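Local structure of oligopeptide ABC transporter, periplasmic oligopeptide-binding protein, putative (Thermotoga maritima MSB8, 5IPW) at residues E45-V50 and W262-E267; Q51-V56 and P626-I631; I332-S337 and V613-L618; A364-I369 and E584-I589; R437-T442 and I464-E469. The protein probably binds oligopeptides in the periplasm and hands them to an ABC transporter for import. One frame throughout, in Å; residues are numbered along the deposited sequence.

Contact 1: E45-V50 and W262-E267; sequences EEPLVV and WAVDIE
Leu48 runs alongside the Trp262 indole, the two side chains heading in one direction, where strand 48-51 pairs with strand 263-265. Followed outward, Leu48 CB sits 3.9 Å from Ala263 CB and also close to the indole. CG stands anti to the backbone N (chi1 174°), and beyond it CD2 reaches the rim of the Trp262 ring near its plane, 3.8 Å from CZ3. The leucine therefore meets the indole at its edge. The indole NE1 is bonded elsewhere, to the carbonyl oxygen of Leu239.

The backbone evidence is for parallel pairing: Leu48 faces Ala263 and Val49 faces Val264. Val264 N donates to Leu48 O at 2.8 Å, nearly straight. Leu48 N to Trp262 O and Val50 N to Val264 O are the bonds before and after it. On the face carrying Val49 and Val264, Pro47 CB approaches Val264 CG1 to 4.1 Å. Helix 7-14 covers part of that face through Pro7 and Tyr10, while Met3 of the adjoining strand 2-4 touches Leu48 and Val50.

Across the two segments, then, directional bonding falls to the main chain and the side chains add apolar packing, a division consistent with the buried setting of this contact.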
# COMPACT_ATOMS: atom_id res chain seq x y z
N GLU A 45 19.09 -23.27 -9.54
CA GLU A 45 20.41 -23.07 -10.14
C GLU A 45 20.88 -21.65 -9.88
O GLU A 45 22.05 -21.41 -9.65
CB GLU A 45 20.39 -23.36 -11.63
CG GLU A 45 20.33 -24.85 -11.95
CD GLU A 45 20.28 -25.15 -13.45
OE1 GLU A 45 20.33 -24.20 -14.28
OE2 GLU A 45 20.20 -26.35 -13.79
N GLU A 46 19.95 -20.71 -9.92
CA GLU A 46 20.25 -19.30 -9.71
C GLU A 46 19.28 -18.70 -8.68
O GLU A 46 18.28 -18.07 -9.05
CB GLU A 46 20.16 -18.55 -11.04
CG GLU A 46 21.13 -19.04 -12.13
CD GLU A 46 21.23 -18.07 -13.30
OE1 GLU A 46 22.28 -17.42 -13.46
OE2 GLU A 46 20.24 -17.94 -14.06
N PRO A 47 19.56 -18.91 -7.38
CA PRO A 47 18.69 -18.35 -6.34
C PRO A 47 18.71 -16.83 -6.32
O PRO A 47 19.67 -16.21 -6.77
CB PRO A 47 19.31 -18.89 -5.04
CG PRO A 47 20.73 -19.16 -5.38
CD PRO A 47 20.69 -19.65 -6.80
N LEU A 48 17.65 -16.22 -5.80
CA LEU A 48 17.66 -14.79 -5.53
C LEU A 48 18.70 -14.52 -4.47
O LEU A 48 18.93 -15.34 -3.59
CB LEU A 48 16.27 -14.32 -5.08
CG LEU A 48 16.13 -12.86 -4.63
CD1 LEU A 48 16.45 -11.89 -5.75
CD2 LEU A 48 14.73 -12.61 -4.11
N VAL A 49 19.38 -13.38 -4.58
CA VAL A 49 20.43 -13.02 -3.64
C VAL A 49 19.98 -11.79 -2.89
O VAL A 49 19.60 -10.79 -3.50
CB VAL A 49 21.77 -12.74 -4.36
CG1 VAL A 49 22.86 -12.39 -3.35
CG2 VAL A 49 22.18 -13.95 -5.19
N VAL A 50 20.01 -11.87 -1.57
CA VAL A 50 19.43 -10.84 -0.73
C VAL A 50 20.50 -10.19 0.12
O VAL A 50 21.25 -10.87 0.79
CB VAL A 50 18.34 -11.45 0.15
CG1 VAL A 50 17.77 -10.43 1.14
CG2 VAL A 50 17.25 -11.99 -0.75
N TRP A 262 14.01 -20.38 -2.05
CA TRP A 262 14.80 -20.21 -3.28
C TRP A 262 15.64 -18.95 -3.27
O TRP A 262 16.14 -18.55 -4.32
CB TRP A 262 13.85 -20.17 -4.49
CG TRP A 262 12.59 -19.49 -4.16
CD1 TRP A 262 11.44 -20.07 -3.70
CD2 TRP A 262 12.34 -18.09 -4.19
NE1 TRP A 262 10.50 -19.11 -3.45
CE2 TRP A 262 11.02 -17.88 -3.75
CE3 TRP A 262 13.11 -16.98 -4.55
CZ2 TRP A 262 10.45 -16.62 -3.66
CZ3 TRP A 262 12.53 -15.72 -4.46
CH2 TRP A 262 11.22 -15.55 -4.02
N ALA A 263 15.79 -18.32 -2.11
CA ALA A 263 16.64 -17.14 -2.00
C ALA A 263 17.71 -17.40 -0.97
O ALA A 263 17.50 -18.15 -0.03
CB ALA A 263 15.82 -15.93 -1.61
N VAL A 264 18.85 -16.75 -1.15
CA VAL A 264 19.95 -16.81 -0.21
C VAL A 264 20.49 -15.43 0.13
O VAL A 264 20.12 -14.42 -0.48
CB VAL A 264 21.12 -17.67 -0.76
CG1 VAL A 264 20.64 -19.07 -1.12
CG2 VAL A 264 21.76 -17.01 -1.98
N ASP A 265 21.32 -15.42 1.15
CA ASP A 265 22.20 -14.33 1.56
C ASP A 265 23.26 -13.99 0.56
O ASP A 265 23.59 -14.79 -0.31
CB ASP A 265 23.02 -14.82 2.75
CG ASP A 265 22.55 -14.29 4.01
OD1 ASP A 265 21.52 -13.59 3.99
OD2 ASP A 265 23.20 -14.58 5.03
N ILE A 266 23.90 -12.84 0.78
CA ILE A 266 25.17 -12.56 0.14
C ILE A 266 26.26 -13.57 0.52
O ILE A 266 27.19 -13.78 -0.25
CB ILE A 266 25.66 -11.11 0.37
CG1 ILE A 266 25.82 -10.78 1.86
CG2 ILE A 266 24.68 -10.12 -0.26
CD1 ILE A 266 26.33 -9.38 2.13
N GLU A 267 26.18 -14.20 1.69
CA GLU A 267 27.10 -15.29 2.05
C GLU A 267 26.61 -16.69 1.65
O GLU A 267 27.21 -17.69 2.04
CB GLU A 267 27.39 -15.28 3.56
CG GLU A 267 28.22 -14.09 4.04
CD GLU A 267 29.69 -14.19 3.64
OE1 GLU A 267 30.38 -15.09 4.15
OE2 GLU A 267 30.15 -13.37 2.81

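Contact 2: Q51-V56 and P626-I631; sequences QPVEKV and PMQFFI
Gln628 and Val53 supply the polar part of this contact, through one hydrogen bond from main chain to side chain. Val53 N donates to Gln628 OE1 at 2.9 Å, and the N-H...O angle of 171° makes the bond nearly straight. The donor stands above the amide plane, 44° out of it. Gln628 gets there by a folded chain: CG lies between the backbone N and the carbonyl carbon (chi1 56°), and a second bend at chi2 follows. The other end of the amide is also held, since NE2 donates to Met625 O.

Van der Waals contact accompanies that bond. The Val53 and Gln628 side chains cross at about a right angle, with Val53 CG2 3.5 Å from Gln628 NE2, and Pro52 CA lies 3.4 Å from Gln628 OE1. Farther along, Lys55 meets Phe630 with the aliphatic part of its chain: CG comes to the ring edge, near its plane, 3.9 Å from CZ.

In the fold, the loop between strands 48-51 and 62-67 meets the C-terminal end of the chain, and Asn607 bridges them by accepting from Glu54 N and Lys55 N through OD1 while ND2 donates to Gln628 O.

With partners at both OE1 and NE2, the flip of the Gln628 amide is probably settled, and a loop without regular structure is tied to the chain terminus through directional bonding.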
# COMPACT_ATOMS: atom_id res chain seq x y z
N GLN A 51 20.57 -8.87 0.07
CA GLN A 51 21.50 -8.15 0.92
C GLN A 51 20.79 -7.74 2.20
O GLN A 51 19.75 -7.09 2.16
CB GLN A 51 22.07 -6.93 0.23
CG GLN A 51 23.17 -6.27 1.03
CD GLN A 51 23.64 -4.99 0.38
OE1 GLN A 51 24.05 -5.00 -0.78
NE2 GLN A 51 23.55 -3.88 1.12
N PRO A 52 21.35 -8.13 3.35
CA PRO A 52 20.74 -7.80 4.61
C PRO A 52 20.49 -6.32 4.82
O PRO A 52 21.26 -5.49 4.36
CB PRO A 52 21.75 -8.29 5.63
CG PRO A 52 22.44 -9.42 4.97
CD PRO A 52 22.43 -9.11 3.50
N VAL A 53 19.43 -6.01 5.55
CA VAL A 53 19.16 -4.65 5.97
C VAL A 53 20.29 -4.13 6.85
O VAL A 53 20.62 -2.96 6.79
CB VAL A 53 17.82 -4.56 6.74
CG1 VAL A 53 17.71 -3.24 7.50
CG2 VAL A 53 16.66 -4.71 5.77
N GLU A 54 20.87 -5.01 7.67
CA GLU A 54 21.77 -4.58 8.72
C GLU A 54 23.07 -5.35 8.69
O GLU A 54 24.15 -4.77 8.70
CB GLU A 54 21.07 -4.78 10.06
CG GLU A 54 21.71 -4.06 11.24
CD GLU A 54 21.03 -4.42 12.54
OE1 GLU A 54 21.74 -4.50 13.58
OE2 GLU A 54 19.80 -4.65 12.53
N LYS A 55 22.96 -6.67 8.68
CA LYS A 55 24.13 -7.51 8.63
C LYS A 55 23.75 -8.93 8.28
O LYS A 55 22.58 -9.30 8.29
CB LYS A 55 24.86 -7.48 9.97
CG LYS A 55 24.03 -7.98 11.14
CD LYS A 55 24.72 -7.70 12.47
CE LYS A 55 25.83 -8.69 12.73
NZ LYS A 55 26.49 -8.45 14.04
N VAL A 56 24.77 -9.73 7.98
CA VAL A 56 24.56 -11.13 7.66
C VAL A 56 24.04 -11.82 8.91
O VAL A 56 24.61 -11.65 9.99
CB VAL A 56 25.85 -11.78 7.14
CG1 VAL A 56 25.67 -13.29 6.92
CG2 VAL A 56 26.27 -11.13 5.82
N PRO A 626 10.87 -9.49 5.58
CA PRO A 626 11.06 -10.33 6.77
C PRO A 626 11.78 -11.67 6.56
O PRO A 626 12.24 -12.28 7.54
CB PRO A 626 9.63 -10.57 7.27
CG PRO A 626 8.77 -10.33 6.09
CD PRO A 626 9.45 -9.24 5.31
N MET A 627 11.90 -12.12 5.32
CA MET A 627 12.64 -13.35 5.05
C MET A 627 14.09 -13.26 5.54
O MET A 627 14.71 -14.28 5.82
CB MET A 627 12.57 -13.73 3.56
CG MET A 627 13.41 -12.87 2.61
SD MET A 627 13.01 -13.15 0.86
CE MET A 627 14.61 -13.69 0.38
N GLN A 628 14.63 -12.04 5.64
CA GLN A 628 16.02 -11.84 6.12
C GLN A 628 16.13 -11.26 7.53
O GLN A 628 17.21 -10.85 7.95
CB GLN A 628 16.86 -11.00 5.12
CG GLN A 628 16.32 -9.63 4.72
CD GLN A 628 16.57 -8.56 5.75
OE1 GLN A 628 17.71 -8.25 6.09
NE2 GLN A 628 15.49 -7.95 6.25
N PHE A 629 15.01 -11.22 8.25
CA PHE A 629 15.06 -10.93 9.69
C PHE A 629 15.77 -12.09 10.36
O PHE A 629 15.67 -13.22 9.88
CB PHE A 629 13.67 -10.84 10.30
CG PHE A 629 12.85 -9.65 9.85
CD1 PHE A 629 13.41 -8.60 9.13
CD2 PHE A 629 11.52 -9.57 10.22
CE1 PHE A 629 12.64 -7.52 8.74
CE2 PHE A 629 10.74 -8.48 9.85
CZ PHE A 629 11.30 -7.46 9.10
N PHE A 630 16.47 -11.81 11.45
CA PHE A 630 17.03 -12.89 12.26
C PHE A 630 17.08 -12.59 13.74
O PHE A 630 16.97 -11.44 14.16
CB PHE A 630 18.43 -13.28 11.75
CG PHE A 630 19.54 -12.33 12.15
CD1 PHE A 630 19.75 -11.16 11.46
CD2 PHE A 630 20.41 -12.65 13.18
CE1 PHE A 630 20.79 -10.30 11.79
CE2 PHE A 630 21.45 -11.80 13.53
CZ PHE A 630 21.64 -10.62 12.83
N ILE A 631 17.26 -13.65 14.52
CA ILE A 631 17.42 -13.59 15.96
C ILE A 631 18.87 -13.94 16.30
O ILE A 631 19.38 -14.98 15.89
CB ILE A 631 16.49 -14.62 16.66
CG1 ILE A 631 15.03 -14.28 16.37
CG2 ILE A 631 16.71 -14.64 18.17
CD1 ILE A 631 14.11 -15.48 16.46

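Contact 3: I332-S337 and V613-L618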
# COMPACT_ATOMS: atom_id res chain seq x y z
N ILE A 332 6.24 5.20 9.80
CA ILE A 332 5.14 6.14 9.57
C ILE A 332 4.03 5.53 8.71
O ILE A 332 4.27 4.58 7.95
CB ILE A 332 5.64 7.44 8.92
CG1 ILE A 332 6.23 7.18 7.52
CG2 ILE A 332 6.66 8.12 9.83
CD1 ILE A 332 6.51 8.45 6.72
N ALA A 333 2.82 6.07 8.84
CA ALA A 333 1.72 5.73 7.94
C ALA A 333 1.91 6.54 6.68
O ALA A 333 2.64 7.53 6.67
CB ALA A 333 0.38 6.06 8.59
N ALA A 334 1.26 6.11 5.60
CA ALA A 334 1.47 6.72 4.29
C ALA A 334 0.35 7.71 3.95
O ALA A 334 -0.22 7.67 2.85
CB ALA A 334 1.57 5.65 3.22
N ASN A 335 0.05 8.60 4.89
CA ASN A 335 -0.94 9.64 4.63
C ASN A 335 -0.30 11.02 4.53
O ASN A 335 0.44 11.43 5.41
CB ASN A 335 -2.09 9.61 5.64
CG ASN A 335 -1.63 9.63 7.07
OD1 ASN A 335 -0.61 10.23 7.40
ND2 ASN A 335 -2.40 8.98 7.94
N GLY A 336 -0.59 11.71 3.43
CA GLY A 336 -0.09 13.06 3.20
C GLY A 336 -0.69 14.08 4.16
O GLY A 336 -0.16 15.18 4.31
N SER A 337 -1.82 13.72 4.77
CA SER A 337 -2.41 14.49 5.84
C SER A 337 -3.36 13.61 6.61
O SER A 337 -4.00 12.73 6.04
CB SER A 337 -3.18 15.67 5.28
OG SER A 337 -4.06 16.19 6.26
N VAL A 613 7.93 3.34 5.55
CA VAL A 613 6.59 3.87 5.32
C VAL A 613 5.67 2.66 5.17
O VAL A 613 6.02 1.67 4.53
CB VAL A 613 6.51 4.92 4.16
CG1 VAL A 613 7.86 5.15 3.50
CG2 VAL A 613 5.45 4.58 3.12
N THR A 614 4.50 2.73 5.80
CA THR A 614 3.61 1.59 5.90
C THR A 614 2.31 1.87 5.17
O THR A 614 1.73 2.94 5.32
CB THR A 614 3.30 1.28 7.37
OG1 THR A 614 2.52 2.33 7.94
CG2 THR A 614 4.59 1.13 8.16
N ASP A 615 1.86 0.88 4.40
CA ASP A 615 0.66 1.00 3.57
C ASP A 615 0.28 -0.41 3.09
O ASP A 615 1.14 -1.28 3.01
CB ASP A 615 0.94 1.92 2.36
CG ASP A 615 -0.31 2.66 1.86
OD1 ASP A 615 -1.40 2.50 2.44
OD2 ASP A 615 -0.18 3.43 0.86
N ASP A 616 -1.00 -0.64 2.80
CA ASP A 616 -1.44 -1.96 2.33
C ASP A 616 -0.88 -2.28 0.94
O ASP A 616 -0.55 -3.43 0.64
CB ASP A 616 -2.97 -2.08 2.35
CG ASP A 616 -3.48 -3.41 1.77
OD1 ASP A 616 -3.63 -3.50 0.53
OD2 ASP A 616 -3.73 -4.35 2.55
N VAL A 617 -0.77 -1.26 0.10
CA VAL A 617 -0.19 -1.41 -1.24
C VAL A 617 1.25 -1.93 -1.21
O VAL A 617 1.66 -2.65 -2.12
CB VAL A 617 -0.26 -0.08 -2.03
CG1 VAL A 617 0.38 1.07 -1.25
CG2 VAL A 617 0.39 -0.21 -3.40
N LEU A 618 2.01 -1.59 -0.18
CA LEU A 618 3.39 -2.08 -0.03
C LEU A 618 3.46 -3.39 0.75
O LEU A 618 4.54 -3.91 1.02
CB LEU A 618 4.26 -1.02 0.65
CG LEU A 618 4.32 0.36 -0.00
CD1 LEU A 618 5.13 1.30 0.88
CD2 LEU A 618 4.92 0.29 -1.40
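Thr614 and Ile332 meet at a parallel strand pair, in which strand 613-614 forms one border of a mixed sheet beside strand 326-333. Ile332 is paired with Val613 and Ala333 with Thr614, each at a CA-CA separation of 5.0 Å.

The side chains alternate accordingly. Ile332 and Val613 share one face and cross obliquely, Ile332 CG1 lying 4.1 Å from Val613 CB. Ala333 and Thr614 share the other. Trp301 and Ser597 also touch Thr614. Thr614 turns its hydroxyl between the backbone N and the carbonyl carbon (chi1 68°), which puts OG1 beside the neighbouring strand. Ile332 O thus takes a second bond from Thr614, added to that from its N-H: Thr614 N donates at 2.8 Å, nearly along the C=O axis, and Thr614 OG1 at 2.9 Å, from above the carbonyl plane with a C=O...donor angle of 119°. A valine in place of Thr614 has no hydroxyl to give, and Ile332 O, left with the N-H alone from this residue, would probably be held less firmly.

After the short strands, Ala334 directs its methyl group at the other segment, within 4.0 Å of Val613 CG2. The same carbon is met by the acidic side chain that follows Thr614, with Ala334 CB 3.7 Å from Asp615 OD2.

Contact 4: A364-I369 and E584-I589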
# COMPACT_ATOMS: atom_id res chain seq x y z
N ALA A 364 -3.90 31.82 1.00
CA ALA A 364 -4.22 32.54 2.23
C ALA A 364 -4.75 31.61 3.32
O ALA A 364 -4.33 31.69 4.47
CB ALA A 364 -5.23 33.65 1.94
N LEU A 365 -5.68 30.73 2.94
CA LEU A 365 -6.32 29.84 3.90
C LEU A 365 -5.33 28.90 4.58
O LEU A 365 -5.46 28.63 5.77
CB LEU A 365 -7.46 29.02 3.26
CG LEU A 365 -8.86 29.63 3.10
CD1 LEU A 365 -9.81 28.57 2.58
CD2 LEU A 365 -9.40 30.22 4.39
N SER A 366 -4.34 28.40 3.83
CA SER A 366 -3.31 27.51 4.40
C SER A 366 -2.33 28.28 5.30
O SER A 366 -2.04 27.84 6.42
CB SER A 366 -2.54 26.71 3.31
OG SER A 366 -2.25 27.46 2.14
N LEU A 367 -1.85 29.43 4.82
CA LEU A 367 -0.89 30.25 5.58
C LEU A 367 -1.42 30.66 6.95
O LEU A 367 -0.64 30.86 7.89
CB LEU A 367 -0.48 31.48 4.77
CG LEU A 367 0.31 31.17 3.50
CD1 LEU A 367 0.34 32.39 2.60
CD2 LEU A 367 1.72 30.70 3.84
N ALA A 368 -2.74 30.78 7.07
CA ALA A 368 -3.37 31.10 8.35
C ALA A 368 -3.40 29.92 9.32
O ALA A 368 -3.81 30.09 10.47
CB ALA A 368 -4.78 31.61 8.11
N ILE A 369 -2.97 28.74 8.88
CA ILE A 369 -3.02 27.56 9.73
C ILE A 369 -1.72 27.37 10.50
O ILE A 369 -0.63 27.37 9.93
CB ILE A 369 -3.33 26.28 8.93
CG1 ILE A 369 -4.55 26.50 8.03
CG2 ILE A 369 -3.57 25.12 9.89
CD1 ILE A 369 -5.05 25.28 7.29
N GLU A 584 1.11 24.46 -7.54
CA GLU A 584 0.72 25.79 -8.00
C GLU A 584 -0.75 26.10 -7.67
O GLU A 584 -1.08 27.24 -7.34
CB GLU A 584 1.01 25.92 -9.50
CG GLU A 584 2.50 26.09 -9.78
CD GLU A 584 2.91 25.72 -11.19
OE1 GLU A 584 4.09 25.95 -11.53
OE2 GLU A 584 2.08 25.21 -11.97
N ASN A 585 -1.61 25.09 -7.77
CA ASN A 585 -2.99 25.18 -7.28
C ASN A 585 -3.09 24.39 -5.99
O ASN A 585 -2.54 23.30 -5.91
CB ASN A 585 -3.96 24.58 -8.30
CG ASN A 585 -3.75 25.11 -9.70
OD1 ASN A 585 -4.49 25.98 -10.15
ND2 ASN A 585 -2.74 24.60 -10.40
N LEU A 586 -3.77 24.91 -4.99
CA LEU A 586 -3.83 24.21 -3.70
C LEU A 586 -5.24 23.71 -3.39
O LEU A 586 -5.83 24.08 -2.37
CB LEU A 586 -3.29 25.11 -2.59
CG LEU A 586 -1.92 24.74 -2.02
CD1 LEU A 586 -0.89 24.46 -3.10
CD2 LEU A 586 -1.43 25.84 -1.10
N TRP A 587 -5.75 22.85 -4.26
CA TRP A 587 -7.11 22.33 -4.14
C TRP A 587 -7.35 21.56 -2.85
O TRP A 587 -8.46 21.57 -2.32
CB TRP A 587 -7.44 21.43 -5.30
CG TRP A 587 -7.46 22.12 -6.59
CD1 TRP A 587 -8.29 23.13 -6.97
CD2 TRP A 587 -6.61 21.85 -7.70
NE1 TRP A 587 -8.02 23.51 -8.26
CE2 TRP A 587 -6.99 22.74 -8.74
CE3 TRP A 587 -5.57 20.95 -7.93
CZ2 TRP A 587 -6.36 22.74 -9.98
CZ3 TRP A 587 -4.95 20.95 -9.16
CH2 TRP A 587 -5.34 21.84 -10.17
N MET A 588 -6.32 20.89 -2.35
CA MET A 588 -6.38 20.27 -1.03
C MET A 588 -5.50 21.04 -0.07
O MET A 588 -4.33 21.29 -0.36
CB MET A 588 -5.94 18.80 -1.09
CG MET A 588 -7.01 17.85 -1.59
SD MET A 588 -6.43 16.16 -1.81
CE MET A 588 -5.44 16.36 -3.29
N ILE A 589 -6.07 21.42 1.06
CA ILE A 589 -5.32 22.12 2.10
C ILE A 589 -5.33 21.24 3.33
O ILE A 589 -6.33 21.15 4.05
CB ILE A 589 -5.93 23.51 2.42
CG1 ILE A 589 -5.86 24.42 1.19
CG2 ILE A 589 -5.20 24.15 3.59
CD1 ILE A 589 -6.65 25.70 1.33
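Ile589 reaches Ser366 through its first torsion: chi1 of -63° sets CG2 anti to the backbone N, where it packs against Ser366 CB at 3.7 Å. The same torsion puts CG1 anti to the carbonyl carbon, and the two branches go to different partners. CG2 also meets Ile369 CD1 at 3.9 Å; CD1, at the end of the other branch, lies 3.9 Å from Leu365 CB. The side chains of Ile369 and Ile589 slant across one another.

This is apolar packing between the C-terminal part of helix 359-367, with the turn after it, and the segment that leads from helix 568-584 into strand 589-591. That strand lies at one border of the mixed five-stranded sheet, so Ile589 joins the sheet margin to the helix, and Arg371 of helix 371-379 touches both Ile589 and Ser366.

Ser366 has its hydroxyl turned between the backbone N and the carbonyl carbon (chi1 40°). Its OG is hydrogen-bonded chiefly to Gln363 O, within its own helix, with Arg362 O also placed to share the proton, and it makes a van der Waals contact with Leu586 CD2 at 3.7 Å. Gln387 touches Ser366 and Leu586 alike.

Contact 5: R437-T442 and I464-E469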
# COMPACT_ATOMS: atom_id res chain seq x y z
N ARG A 437 -22.14 40.44 1.68
CA ARG A 437 -22.41 39.35 2.62
C ARG A 437 -21.19 39.12 3.49
O ARG A 437 -20.06 39.26 3.00
CB ARG A 437 -22.74 38.03 1.91
CG ARG A 437 -24.22 37.69 1.84
CD ARG A 437 -24.40 36.29 1.26
NE ARG A 437 -23.90 36.19 -0.11
CZ ARG A 437 -23.67 35.06 -0.77
NH1 ARG A 437 -23.21 35.10 -2.02
NH2 ARG A 437 -23.90 33.88 -0.19
N PRO A 438 -21.41 38.76 4.77
CA PRO A 438 -20.28 38.38 5.61
C PRO A 438 -19.58 37.19 4.99
O PRO A 438 -20.24 36.24 4.58
CB PRO A 438 -20.93 37.99 6.95
CG PRO A 438 -22.37 38.36 6.86
CD PRO A 438 -22.71 38.48 5.41
N LEU A 439 -18.25 37.25 4.90
CA LEU A 439 -17.49 36.14 4.34
C LEU A 439 -17.54 34.95 5.30
O LEU A 439 -16.85 34.92 6.32
CB LEU A 439 -16.05 36.56 4.04
CG LEU A 439 -15.23 35.46 3.38
CD1 LEU A 439 -14.41 36.01 2.23
CD2 LEU A 439 -14.33 34.80 4.40
N ARG A 440 -18.39 33.99 4.96
CA ARG A 440 -18.72 32.89 5.83
C ARG A 440 -19.02 31.64 5.00
O ARG A 440 -19.58 31.72 3.91
CB ARG A 440 -19.94 33.24 6.69
CG ARG A 440 -20.48 32.09 7.54
CD ARG A 440 -21.65 32.53 8.40
NE ARG A 440 -22.15 31.45 9.24
CZ ARG A 440 -22.98 31.59 10.28
NH1 ARG A 440 -23.43 32.79 10.64
NH2 ARG A 440 -23.35 30.52 10.97
N PHE A 441 -18.63 30.49 5.54
CA PHE A 441 -19.04 29.21 4.99
C PHE A 441 -18.93 28.13 6.05
O PHE A 441 -18.33 28.34 7.10
CB PHE A 441 -18.25 28.84 3.74
CG PHE A 441 -16.77 28.76 3.96
CD1 PHE A 441 -15.98 29.91 3.91
CD2 PHE A 441 -16.15 27.54 4.19
CE1 PHE A 441 -14.61 29.84 4.09
CE2 PHE A 441 -14.78 27.46 4.38
CZ PHE A 441 -14.01 28.61 4.33
N THR A 442 -19.53 26.98 5.77
CA THR A 442 -19.56 25.87 6.70
C THR A 442 -18.59 24.77 6.27
O THR A 442 -18.57 24.36 5.11
CB THR A 442 -20.99 25.29 6.81
OG1 THR A 442 -21.81 26.20 7.56
CG2 THR A 442 -20.99 23.93 7.50
N ILE A 464 -7.87 36.00 10.13
CA ILE A 464 -7.84 36.59 8.79
C ILE A 464 -9.23 37.05 8.32
O ILE A 464 -9.42 37.42 7.15
CB ILE A 464 -7.17 35.67 7.74
CG1 ILE A 464 -7.97 34.37 7.53
CG2 ILE A 464 -5.75 35.34 8.16
CD1 ILE A 464 -7.46 33.51 6.39
N GLY A 465 -10.18 37.05 9.25
CA GLY A 465 -11.54 37.52 8.98
C GLY A 465 -12.43 36.54 8.23
O GLY A 465 -13.49 36.93 7.73
N VAL A 466 -12.02 35.28 8.15
CA VAL A 466 -12.80 34.26 7.47
C VAL A 466 -13.64 33.52 8.50
O VAL A 466 -13.10 32.85 9.38
CB VAL A 466 -11.91 33.29 6.69
CG1 VAL A 466 -12.72 32.10 6.20
CG2 VAL A 466 -11.24 34.00 5.51
N TRP A 467 -14.95 33.63 8.36
CA TRP A 467 -15.90 33.05 9.31
C TRP A 467 -16.24 31.62 8.90
O TRP A 467 -16.72 31.39 7.79
CB TRP A 467 -17.18 33.89 9.33
CG TRP A 467 -18.14 33.57 10.45
CD1 TRP A 467 -18.09 32.53 11.33
CD2 TRP A 467 -19.34 34.29 10.77
NE1 TRP A 467 -19.16 32.57 12.19
CE2 TRP A 467 -19.94 33.64 11.86
CE3 TRP A 467 -19.95 35.44 10.24
CZ2 TRP A 467 -21.13 34.09 12.44
CZ3 TRP A 467 -21.13 35.89 10.81
CH2 TRP A 467 -21.71 35.22 11.90
N VAL A 468 -16.01 30.67 9.80
CA VAL A 468 -16.45 29.30 9.55
C VAL A 468 -17.17 28.71 10.75
O VAL A 468 -16.93 29.11 11.89
CB VAL A 468 -15.28 28.37 9.14
CG1 VAL A 468 -14.65 28.85 7.84
CG2 VAL A 468 -14.24 28.28 10.25
N GLU A 469 -18.07 27.78 10.45
CA GLU A 469 -18.68 26.91 11.45
C GLU A 469 -18.42 25.47 11.04
O GLU A 469 -18.03 25.20 9.90
CB GLU A 469 -20.19 27.14 11.55
CG GLU A 469 -20.60 28.56 11.91
CD GLU A 469 -20.10 29.01 13.28
OE1 GLU A 469 -19.80 28.15 14.14
OE2 GLU A 469 -20.02 30.24 13.49
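Arg440 lies over one face of the Trp467 indole, on neighbouring parallel strands of a beta-alpha-beta unit (strand 440-445, helix 448-462, strand 467-472). Its CD stands above the centre of the six-membered ring, 3.9 Å from the centroid in a CH-pi contact. CZ is 4.1 Å from the same centroid and 25° off the ring normal, a cation-pi geometry, with the guanidinium tilted 31° from the ring plane. Chi1 (173°) sets CG anti to the backbone N, and the chain, extended from CG to NE, carries CD and CZ over the ring. On the opposite sheet face, Val468 CG1 sits over the Phe441 ring, 3.8 Å from its centroid. Before the strands begin, Leu439 CD2 packs on Val466 CG2.

Farther out, the strand bonds set the register: Trp467 N donates to Leu439 O and Phe441 N to Trp467 O, each at 3.1 Å. Gly465, the C-prime residue of a Schellman motif, ends helix 448-462. Tyr430 also stacks on Trp467. An alanine in place of Trp467 removes the indole under Arg440, and the guanidinium would probably be freer to turn.

Glu469 OE2 lies over the guanidinium, 4.2 Å from Arg440 NH2, where opposite charges may still attract. The indole rotation is probably restrained by the same oxygen: Trp467 NE1 donates to Glu469 OE2 at 2.8 Å, on the anti side and somewhat out of the carboxylate plane.

Overall arrangement
Contacts 1 and 5 lie on opposite sides of the chain's centre, their centres 63 Å apart. Contacts 1 and 2, with centres 13 Å apart, touch where Met627 CE packs on Ala263 and Val50; their segments alternate along the sequence. The centre of contact 3 lies about 7 Å from that of the chain, in the sheet containing strands 326-333 and 613-614. Contacts 4 and 5, centres 16 Å apart, touch through Ala368 and Ile464 and adjoin opposite borders of one five-stranded sheet. Contact 1 closes before contacts 3, 4 and 5 open; 5 falls within 4, and 4 within 3. Sequence-distant parts near both termini thus join on one side, while contacts 4 and 5 tie together the intervening chain on the other.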